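Local coordinates for protein predicted DNA-binding transcriptional regulator (Aliivibrio fischeri ES114, PDB 7DWN) that probably binds cis-regulatory DNA as a tetrameric transcription regulator of the LysR family, joining a helix-turn-helix domain to a substrate-binding-type domain, at residues 94-100 with 141-147; 111-115 with 283-288; 158-162 with 269-275. All coordinates share one frame; numbering follows the deposited sequence.

Contact 1. Residues 94-100 with 141-147; sequences VVQVAAA and GACDILL
Strand 94-99 and the 145-147 part of strand 145-149 run side by side as parallel neighbours, their short axes 4.5 Å apart at closest approach and inclined at 23°, with Val97 beside Ile145, Ala98 beside Leu146 and Ala99 beside Leu147. Within the ladder the bond from Ala98 N to Ile145 O is weak, and Leu147 N bonds to Ala98 O; just beyond it, Ala100 N bonds to Leu147 O. At the start, Gln96 O is gripped twice, by Asp144 N at 2.8 Å and by Ile145 N at 3.2 Å. The carboxylate of Asp144 bonds in the reverse sense: OD2 accepts Gln96 N at 3.0 Å, and the N-H comes from above the carboxylate plane, 40° out of it. With CG beside its own backbone N (chi1 -55°), Asp144 swings this oxygen back to the first strand. Asp144 lies in the loop just before its strand starts at Ile145, and its side chain takes the place of a backbone acceptor for Gln96 N.

This is the parallel pairing of a Rossmann-like, periplasmic-binding-protein type of domain, in which strand 94-99 is central: its other edge is bonded to strand 123-128, and helix 134-140 leads back to strand 145-149. Side chains alternate between the two faces. On one, Ala98 CB meets Leu146 CD1 at 3.6 Å and also touches Cys143 SG, while Leu146 packs on Ala134 of helix 134-140. On the other, Val97 CG1, placed opposite its backbone N, lies 3.7 Å from Leu147 CD1, and Ala99 CB rests on Leu147 CB at 3.7 Å. Helix 279-290 packs on this face through Leu288, and helix 101-114 through Leu107 and Ile108.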
loop_
_atom_site.group_PDB
_atom_site.type_symbol
_atom_site.label_atom_id
_atom_site.label_comp_id
_atom_site.label_asym_id
_atom_site.label_seq_id
_atom_site.Cartn_x
_atom_site.Cartn_y
_atom_site.Cartn_z
ATOM N N VAL A 94 -14.620 -24.308 10.502
ATOM C CA VAL A 94 -15.015 -22.923 10.717
ATOM C C VAL A 94 -15.459 -22.313 9.394
ATOM O O VAL A 94 -14.862 -22.561 8.336
ATOM C CB VAL A 94 -13.864 -22.122 11.352
ATOM C CG1 VAL A 94 -12.635 -22.117 10.447
ATOM C CG2 VAL A 94 -14.307 -20.698 11.669
ATOM N N VAL A 95 -16.534 -21.532 9.442
ATOM C CA VAL A 95 -17.054 -20.824 8.280
ATOM C C VAL A 95 -17.070 -19.342 8.621
ATOM O O VAL A 95 -17.754 -18.924 9.566
ATOM C CB VAL A 95 -18.454 -21.321 7.884
ATOM C CG1 VAL A 95 -18.916 -20.650 6.600
ATOM C CG2 VAL A 95 -18.447 -22.832 7.723
ATOM N N GLN A 96 -16.301 -18.557 7.870
ATOM C CA GLN A 96 -16.192 -17.118 8.087
ATOM C C GLN A 96 -17.327 -16.432 7.341
ATOM O O GLN A 96 -17.376 -16.464 6.107
ATOM C CB GLN A 96 -14.836 -16.602 7.615
ATOM C CG GLN A 96 -13.657 -17.264 8.298
ATOM C CD GLN A 96 -12.324 -16.799 7.746
ATOM O OE1 GLN A 96 -11.900 -15.669 7.985
ATOM N NE2 GLN A 96 -11.655 -17.674 7.003
ATOM N N VAL A 97 -18.237 -15.812 8.084
ATOM C CA VAL A 97 -19.403 -15.154 7.515
ATOM C C VAL A 97 -19.350 -13.682 7.886
ATOM O O VAL A 97 -19.425 -13.330 9.069
ATOM C CB VAL A 97 -20.715 -15.787 8.004
ATOM C CG1 VAL A 97 -21.901 -14.973 7.516
ATOM C CG2 VAL A 97 -20.814 -17.227 7.527
ATOM N N ALA A 98 -19.212 -12.826 6.882
ATOM C CA ALA A 98 -19.443 -11.403 7.061
ATOM C C ALA A 98 -20.921 -11.125 6.836
ATOM O O ALA A 98 -21.527 -11.650 5.898
ATOM C CB ALA A 98 -18.587 -10.583 6.097
ATOM N N ALA A 99 -21.509 -10.317 7.713
ATOM C CA ALA A 99 -22.950 -10.126 7.663
ATOM C C ALA A 99 -23.315 -8.736 8.155
ATOM O O ALA A 99 -22.633 -8.160 9.007
ATOM C CB ALA A 99 -23.683 -11.183 8.499
ATOM N N ALA A 100 -24.399 -8.203 7.599
ATOM C CA ALA A 100 -25.017 -7.021 8.173
ATOM C C ALA A 100 -25.599 -7.370 9.535
ATOM O O ALA A 100 -26.125 -8.469 9.738
ATOM C CB ALA A 100 -26.105 -6.481 7.245
ATOM N N GLY A 141 -10.521 -13.669 0.126
ATOM C CA GLY A 141 -10.677 -14.830 0.972
ATOM C C GLY A 141 -10.749 -14.545 2.455
ATOM O O GLY A 141 -10.650 -15.486 3.251
ATOM N N ALA A 142 -10.915 -13.281 2.853
ATOM C CA ALA A 142 -11.033 -12.952 4.268
ATOM C C ALA A 142 -12.321 -13.486 4.877
ATOM O O ALA A 142 -12.393 -13.647 6.100
ATOM C CB ALA A 142 -10.950 -11.440 4.464
ATOM N N CYS A 143 -13.337 -13.752 4.060
ATOM C CA CYS A 143 -14.560 -14.394 4.516
ATOM C C CYS A 143 -15.059 -15.329 3.423
ATOM O O CYS A 143 -14.796 -15.118 2.237
ATOM C CB CYS A 143 -15.648 -13.373 4.883
ATOM S SG CYS A 143 -16.180 -12.304 3.532
ATOM N N ASP A 144 -15.775 -16.371 3.840
ATOM C CA ASP A 144 -16.291 -17.367 2.910
ATOM C C ASP A 144 -17.636 -16.967 2.320
ATOM O O ASP A 144 -17.849 -17.105 1.110
ATOM C CB ASP A 144 -16.414 -18.722 3.611
ATOM C CG ASP A 144 -15.109 -19.177 4.235
ATOM O OD1 ASP A 144 -14.053 -19.012 3.589
ATOM O OD2 ASP A 144 -15.140 -19.691 5.374
ATOM N N ILE A 145 -18.550 -16.475 3.154
ATOM C CA ILE A 145 -19.906 -16.139 2.742
ATOM C C ILE A 145 -20.266 -14.777 3.315
ATOM O O ILE A 145 -19.984 -14.489 4.483
ATOM C CB ILE A 145 -20.918 -17.214 3.199
ATOM C CG1 ILE A 145 -20.584 -18.564 2.563
ATOM C CG2 ILE A 145 -22.342 -16.795 2.857
ATOM C CD1 ILE A 145 -21.292 -19.732 3.207
ATOM N N LEU A 146 -20.885 -13.938 2.491
ATOM C CA LEU A 146 -21.291 -12.595 2.878
ATOM C C LEU A 146 -22.812 -12.527 2.924
ATOM O O LEU A 146 -23.479 -12.887 1.953
ATOM C CB LEU A 146 -20.742 -11.562 1.891
ATOM C CG LEU A 146 -21.204 -10.115 2.045
ATOM C CD1 LEU A 146 -20.891 -9.620 3.440
ATOM C CD2 LEU A 146 -20.534 -9.238 1.002
ATOM N N LEU A 147 -23.360 -12.078 4.046
ATOM C CA LEU A 147 -24.801 -11.881 4.174
ATOM C C LEU A 147 -25.052 -10.382 4.094
ATOM O O LEU A 147 -24.786 -9.649 5.049
ATOM C CB LEU A 147 -25.327 -12.476 5.478
ATOM C CG LEU A 147 -25.747 -13.948 5.500
ATOM C CD1 LEU A 147 -24.622 -14.871 5.059
ATOM C CD2 LEU A 147 -26.227 -14.324 6.890
#

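Contact 2. Residues 111-115 with 283-288; sequences MQQAF and KVWSIL
Ile287 of helix 279-290 packs against Met111, Ala114 and Phe115 in segment 111-115, and its branches divide the work. CG2 of Ile287 touches Met111 CG at 3.7 Å and Ala114 CB at 3.9 Å, so the short methyl serves the helix surface. The longer arm reaches past it: Ile287 CD1 comes to the ring edge of Phe115, near its plane, 3.4 Å from Phe115 CE1. An extended outer torsion (chi2 166°) gives that arm its length.

Further aliphatic contacts come from Val284 and Leu288, on either side of Ile287 in sequence. Met111 runs straight to its sulfur and then bends at chi3 (-46°), turning CE to Leu288 CD2 at 3.6 Å, while Met111 SD lies 4.0 Å from Val284 CG1. The thioether thus lies across two residues one helical turn apart.

Phe115 supplies the aromatic part. Besides its edge contact with Ile287, Phe115 CZ approaches Val284 CG2 at 3.8 Å, and the aliphatic end of Lys283 brings CE to 4.4 Å from Phe115 CD1, both obliquely. The carbonyl oxygen of Met111 lies above one face of the Phe115 ring, toward its rim, and accepts Phe115 N at 3.0 Å. Leu124 of strand 123-128 touches both Phe115 and Val284, placing this pair of segments against the sheet of the α/β domain.

Side chains from both segments meet here through dispersion and shape alone, which implies that the fit depends on branched methyls, an aromatic edge and a pliable thioether.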
loop_
_atom_site.group_PDB
_atom_site.type_symbol
_atom_site.label_atom_id
_atom_site.label_comp_id
_atom_site.label_asym_id
_atom_site.label_seq_id
_atom_site.Cartn_x
_atom_site.Cartn_y
_atom_site.Cartn_z
ATOM N N MET A 111 -30.402 -20.493 11.308
ATOM C CA MET A 111 -29.364 -21.362 10.751
ATOM C C MET A 111 -28.756 -22.258 11.824
ATOM O O MET A 111 -28.516 -23.453 11.598
ATOM C CB MET A 111 -28.275 -20.497 10.121
ATOM C CG MET A 111 -27.858 -20.861 8.718
ATOM S SD MET A 111 -26.532 -19.756 8.201
ATOM C CE MET A 111 -27.198 -18.175 8.721
ATOM N N GLN A 112 -28.475 -21.679 12.991
ATOM C CA GLN A 112 -27.860 -22.411 14.089
ATOM C C GLN A 112 -28.758 -23.544 14.550
ATOM O O GLN A 112 -28.278 -24.630 14.894
ATOM C CB GLN A 112 -27.574 -21.449 15.244
ATOM C CG GLN A 112 -26.786 -22.043 16.397
ATOM C CD GLN A 112 -25.294 -22.045 16.137
ATOM O OE1 GLN A 112 -24.837 -21.612 15.079
ATOM N NE2 GLN A 112 -24.526 -22.532 17.104
ATOM N N GLN A 113 -30.069 -23.308 14.566
ATOM C CA GLN A 113 -30.979 -24.398 14.891
ATOM C C GLN A 113 -31.039 -25.420 13.761
ATOM O O GLN A 113 -31.164 -26.624 14.014
ATOM C CB GLN A 113 -32.372 -23.863 15.210
ATOM C CG GLN A 113 -33.329 -24.949 15.674
ATOM C CD GLN A 113 -32.709 -25.868 16.712
ATOM O OE1 GLN A 113 -32.062 -25.414 17.656
ATOM N NE2 GLN A 113 -32.899 -27.171 16.536
ATOM N N ALA A 114 -30.947 -24.964 12.508
ATOM C CA ALA A 114 -30.926 -25.902 11.387
ATOM C C ALA A 114 -29.725 -26.835 11.465
ATOM O O ALA A 114 -29.777 -27.962 10.957
ATOM C CB ALA A 114 -30.925 -25.155 10.054
ATOM N N PHE A 115 -28.637 -26.377 12.084
ATOM C CA PHE A 115 -27.481 -27.246 12.296
ATOM C C PHE A 115 -27.783 -28.437 13.202
ATOM O O PHE A 115 -26.992 -29.388 13.228
ATOM C CB PHE A 115 -26.318 -26.454 12.894
ATOM C CG PHE A 115 -25.705 -25.465 11.950
ATOM C CD1 PHE A 115 -25.683 -25.701 10.586
ATOM C CD2 PHE A 115 -25.142 -24.297 12.430
ATOM C CE1 PHE A 115 -25.110 -24.784 9.722
ATOM C CE2 PHE A 115 -24.572 -23.380 11.572
ATOM C CZ PHE A 115 -24.556 -23.624 10.217
ATOM N N LYS A 283 -21.845 -26.601 3.312
ATOM C CA LYS A 283 -23.025 -26.912 4.114
ATOM C C LYS A 283 -23.746 -25.638 4.548
ATOM O O LYS A 283 -24.978 -25.546 4.462
ATOM C CB LYS A 283 -22.641 -27.749 5.334
ATOM C CG LYS A 283 -23.790 -27.937 6.318
ATOM C CD LYS A 283 -23.546 -29.099 7.260
ATOM C CE LYS A 283 -24.713 -29.276 8.220
ATOM N NZ LYS A 283 -25.995 -29.536 7.503
ATOM N N VAL A 284 -22.991 -24.644 5.025
ATOM C CA VAL A 284 -23.607 -23.385 5.435
ATOM C C VAL A 284 -24.283 -22.710 4.245
ATOM O O VAL A 284 -25.394 -22.175 4.363
ATOM C CB VAL A 284 -22.569 -22.463 6.098
ATOM C CG1 VAL A 284 -23.179 -21.102 6.377
ATOM C CG2 VAL A 284 -22.065 -23.091 7.386
ATOM N N TRP A 285 -23.634 -22.741 3.080
ATOM C CA TRP A 285 -24.227 -22.139 1.890
ATOM C C TRP A 285 -25.513 -22.854 1.494
ATOM O O TRP A 285 -26.503 -22.210 1.130
ATOM C CB TRP A 285 -23.226 -22.158 0.738
ATOM C CG TRP A 285 -23.768 -21.580 -0.532
ATOM C CD1 TRP A 285 -24.329 -22.265 -1.571
ATOM C CD2 TRP A 285 -23.805 -20.196 -0.896
ATOM N NE1 TRP A 285 -24.708 -21.393 -2.562
ATOM C CE2 TRP A 285 -24.398 -20.116 -2.171
ATOM C CE3 TRP A 285 -23.391 -19.016 -0.270
ATOM C CZ2 TRP A 285 -24.588 -18.904 -2.830
ATOM C CZ3 TRP A 285 -23.578 -17.815 -0.927
ATOM C CH2 TRP A 285 -24.171 -17.768 -2.193
ATOM N N SER A 286 -25.516 -24.188 1.559
ATOM C CA SER A 286 -26.721 -24.944 1.235
ATOM C C SER A 286 -27.855 -24.610 2.192
ATOM O O SER A 286 -29.011 -24.469 1.773
ATOM C CB SER A 286 -26.420 -26.443 1.266
ATOM O OG SER A 286 -27.614 -27.206 1.284
ATOM N N ILE A 287 -27.547 -24.479 3.484
ATOM C CA ILE A 287 -28.590 -24.156 4.451
ATOM C C ILE A 287 -29.105 -22.736 4.241
ATOM O O ILE A 287 -30.299 -22.466 4.428
ATOM C CB ILE A 287 -28.063 -24.386 5.879
ATOM C CG1 ILE A 287 -27.805 -25.881 6.083
ATOM C CG2 ILE A 287 -29.047 -23.866 6.918
ATOM C CD1 ILE A 287 -26.993 -26.213 7.300
ATOM N N LEU A 288 -28.232 -21.815 3.825
ATOM C CA LEU A 288 -28.679 -20.465 3.499
ATOM C C LEU A 288 -29.587 -20.460 2.274
ATOM O O LEU A 288 -30.619 -19.777 2.262
ATOM C CB LEU A 288 -27.473 -19.554 3.274
ATOM C CG LEU A 288 -26.810 -19.015 4.538
ATOM C CD1 LEU A 288 -25.459 -18.413 4.207
ATOM C CD2 LEU A 288 -27.714 -17.976 5.182
#

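Contact 3. Residues 158-162 with 269-275; sequences PYQSQ and YAYRYQA
Gln160 and Arg272 form a hydrogen-bonded antiparallel pair, and Gln162 with Ala270 forms the next; the strand axes run at 163° to each other, 4.7 Å apart. Each pair is closed by two backbone bonds, among them Gln160 N to Arg272 O at 2.9 Å and Gln162 N to Ala270 O at 2.8 Å. Between them sits the non-hydrogen-bonded pair of Ser161 and Tyr271.

Polar side chains lie on the face of Gln160 and Arg272. Gln160 NE2 lies over one face of the guanidinium, toward its rim and 3.7 Å from Arg272 NE, with the amide and guanidinium planes only 18° apart; nearer the backbone, Gln160 CB packs on Arg272 CG at 3.6 Å. The guanidinium is fixed in its rotation by its own segment: the Arg272 chain bends at chi3, which brings NE and NH2 round to donate side-on to Gln274 O. NH2 also has a salt bridge to Glu282, and Trp285 of helix 279-290 adds a cation-pi contact.

Aromatic groups dominate elsewhere. Ser161 CB comes in at the edge of the Tyr271 ring, 3.7 Å from Tyr271 CD1, while the hydroxyl of Tyr271 bonds to Phe149 O. Tyr159 and Tyr273 meet obliquely, their planes 55° apart, and the edge of Tyr273 receives Pro158 CG at 3.9 Å from Tyr273 CE1. Arg139 of helix 134-140 bonds to Tyr159 OH.

Since strand 264-272 also pairs with strand 145-149, these bonds carry the central sheet one strand further. The cation of Arg272, clasped by a carbonyl, a carboxylate and an indole alongside a neutral amide, is probably well stabilised in its charged form.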
loop_
_atom_site.group_PDB
_atom_site.type_symbol
_atom_site.label_atom_id
_atom_site.label_comp_id
_atom_site.label_asym_id
_atom_site.label_seq_id
_atom_site.Cartn_x
_atom_site.Cartn_y
_atom_site.Cartn_z
ATOM N N PRO A 158 -18.154 -11.740 -11.120
ATOM C CA PRO A 158 -17.650 -13.088 -10.826
ATOM C C PRO A 158 -18.176 -13.715 -9.532
ATOM O O PRO A 158 -17.716 -14.792 -9.155
ATOM C CB PRO A 158 -16.140 -12.865 -10.722
ATOM C CG PRO A 158 -16.023 -11.485 -10.185
ATOM C CD PRO A 158 -17.151 -10.705 -10.813
ATOM N N TYR A 159 -19.123 -13.059 -8.870
ATOM C CA TYR A 159 -19.642 -13.547 -7.602
ATOM C C TYR A 159 -20.883 -14.404 -7.816
ATOM O O TYR A 159 -21.640 -14.213 -8.772
ATOM C CB TYR A 159 -19.970 -12.378 -6.672
ATOM C CG TYR A 159 -18.834 -11.396 -6.550
ATOM C CD1 TYR A 159 -17.789 -11.622 -5.665
ATOM C CD2 TYR A 159 -18.795 -10.252 -7.334
ATOM C CE1 TYR A 159 -16.744 -10.732 -5.557
ATOM C CE2 TYR A 159 -17.754 -9.356 -7.234
ATOM C CZ TYR A 159 -16.731 -9.601 -6.344
ATOM O OH TYR A 159 -15.691 -8.709 -6.245
ATOM N N GLN A 160 -21.076 -15.362 -6.915
ATOM C CA GLN A 160 -22.290 -16.163 -6.862
ATOM C C GLN A 160 -23.224 -15.572 -5.816
ATOM O O GLN A 160 -22.792 -15.241 -4.707
ATOM C CB GLN A 160 -21.978 -17.622 -6.526
ATOM C CG GLN A 160 -21.026 -18.295 -7.491
ATOM C CD GLN A 160 -20.593 -19.666 -7.011
ATOM O OE1 GLN A 160 -19.413 -20.009 -7.069
ATOM N NE2 GLN A 160 -21.548 -20.459 -6.532
ATOM N N SER A 161 -24.497 -15.440 -6.171
ATOM C CA SER A 161 -25.485 -14.833 -5.294
ATOM C C SER A 161 -26.678 -15.759 -5.126
ATOM O O SER A 161 -27.030 -16.521 -6.030
ATOM C CB SER A 161 -25.957 -13.480 -5.837
ATOM O OG SER A 161 -26.495 -13.617 -7.141
ATOM N N GLN A 162 -27.297 -15.682 -3.950
ATOM C CA GLN A 162 -28.546 -16.379 -3.665
ATOM C C GLN A 162 -29.464 -15.417 -2.931
ATOM O O GLN A 162 -29.105 -14.911 -1.863
ATOM C CB GLN A 162 -28.314 -17.640 -2.826
ATOM C CG GLN A 162 -29.597 -18.285 -2.310
ATOM C CD GLN A 162 -30.323 -19.087 -3.374
ATOM O OE1 GLN A 162 -29.793 -19.327 -4.458
ATOM N NE2 GLN A 162 -31.543 -19.512 -3.064
ATOM N N TYR A 269 -29.361 -10.997 0.360
ATOM C CA TYR A 269 -28.676 -12.043 -0.378
ATOM C C TYR A 269 -27.545 -12.652 0.436
ATOM O O TYR A 269 -26.970 -12.020 1.336
ATOM C CB TYR A 269 -28.060 -11.506 -1.671
ATOM C CG TYR A 269 -29.028 -11.134 -2.766
ATOM C CD1 TYR A 269 -29.729 -9.935 -2.728
ATOM C CD2 TYR A 269 -29.215 -11.970 -3.860
ATOM C CE1 TYR A 269 -30.605 -9.591 -3.741
ATOM C CE2 TYR A 269 -30.088 -11.636 -4.875
ATOM C CZ TYR A 269 -30.779 -10.447 -4.812
ATOM O OH TYR A 269 -31.646 -10.116 -5.824
ATOM N N ALA A 270 -27.230 -13.894 0.079
ATOM C CA ALA A 270 -25.954 -14.522 0.381
ATOM C C ALA A 270 -25.065 -14.410 -0.851
ATOM O O ALA A 270 -25.505 -14.702 -1.968
ATOM C CB ALA A 270 -26.142 -15.988 0.773
ATOM N N TYR A 271 -23.827 -13.974 -0.647
ATOM C CA TYR A 271 -22.851 -13.812 -1.712
ATOM C C TYR A 271 -21.615 -14.641 -1.395
ATOM O O TYR A 271 -21.284 -14.872 -0.228
ATOM C CB TYR A 271 -22.432 -12.343 -1.889
ATOM C CG TYR A 271 -23.556 -11.353 -2.126
ATOM C CD1 TYR A 271 -24.292 -11.375 -3.305
ATOM C CD2 TYR A 271 -23.853 -10.370 -1.186
ATOM C CE1 TYR A 271 -25.306 -10.461 -3.535
ATOM C CE2 TYR A 271 -24.866 -9.451 -1.407
ATOM C CZ TYR A 271 -25.588 -9.501 -2.584
ATOM O OH TYR A 271 -26.599 -8.596 -2.814
ATOM N N ARG A 272 -20.927 -15.078 -2.447
ATOM C CA ARG A 272 -19.677 -15.805 -2.294
ATOM C C ARG A 272 -18.822 -15.563 -3.528
ATOM O O ARG A 272 -19.310 -15.109 -4.566
ATOM C CB ARG A 272 -19.913 -17.306 -2.081
ATOM C CG ARG A 272 -20.750 -17.958 -3.165
ATOM C CD ARG A 272 -21.026 -19.420 -2.858
ATOM N NE ARG A 272 -19.896 -20.286 -3.177
ATOM C CZ ARG A 272 -19.888 -21.602 -2.981
ATOM N NH1 ARG A 272 -20.949 -22.203 -2.462
ATOM N NH2 ARG A 272 -18.819 -22.318 -3.300
ATOM N N TYR A 273 -17.533 -15.859 -3.398
ATOM C CA TYR A 273 -16.597 -15.712 -4.503
ATOM C C TYR A 273 -15.898 -17.004 -4.893
ATOM O O TYR A 273 -15.591 -17.185 -6.072
ATOM C CB TYR A 273 -15.531 -14.654 -4.167
ATOM C CG TYR A 273 -14.543 -14.419 -5.288
ATOM C CD1 TYR A 273 -14.888 -13.652 -6.393
ATOM C CD2 TYR A 273 -13.266 -14.967 -5.242
ATOM C CE1 TYR A 273 -13.992 -13.436 -7.421
ATOM C CE2 TYR A 273 -12.361 -14.757 -6.268
ATOM C CZ TYR A 273 -12.731 -13.990 -7.354
ATOM O OH TYR A 273 -11.840 -13.773 -8.381
ATOM N N GLN A 274 -15.641 -17.902 -3.947
ATOM C CA GLN A 274 -14.955 -19.148 -4.253
ATOM C C GLN A 274 -15.924 -20.144 -4.876
ATOM O O GLN A 274 -17.031 -20.348 -4.368
ATOM C CB GLN A 274 -14.330 -19.733 -2.986
ATOM C CG GLN A 274 -13.275 -18.843 -2.353
ATOM C CD GLN A 274 -12.042 -18.703 -3.221
ATOM O OE1 GLN A 274 -11.648 -19.641 -3.915
ATOM N NE2 GLN A 274 -11.428 -17.526 -3.191
ATOM N N ALA A 275 -15.505 -20.762 -5.984
ATOM C CA ALA A 275 -16.351 -21.757 -6.637
ATOM C C ALA A 275 -16.562 -22.971 -5.743
ATOM O O ALA A 275 -17.661 -23.536 -5.699
ATOM C CB ALA A 275 -15.736 -22.173 -7.974
#

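In the fold
The three contacts belong to one α/β domain of the LysR substrate-binding type: two lie in its sheet and one in the helices packed on it. Contacts 1 and 3 share the mixed sheet, their centres 11 Å apart: strand 145-149 lies beside strand 264-272, probably joined by Tyr271 N to Leu146 O. Contact 2, its centre 13 Å from that of contact 1 and 16 Å from that of contact 3, is the helical layer, where Val284 and Leu288 press on contact 1 and Trp285 reaches contact 3. In sequence, contact 1 closes before contact 3 opens, whereas the segments of contacts 1 and 2 alternate. The late strand 264-272 and helix 279-290 thus return to complete a subdomain begun by strand 94-99 and helix 101-114.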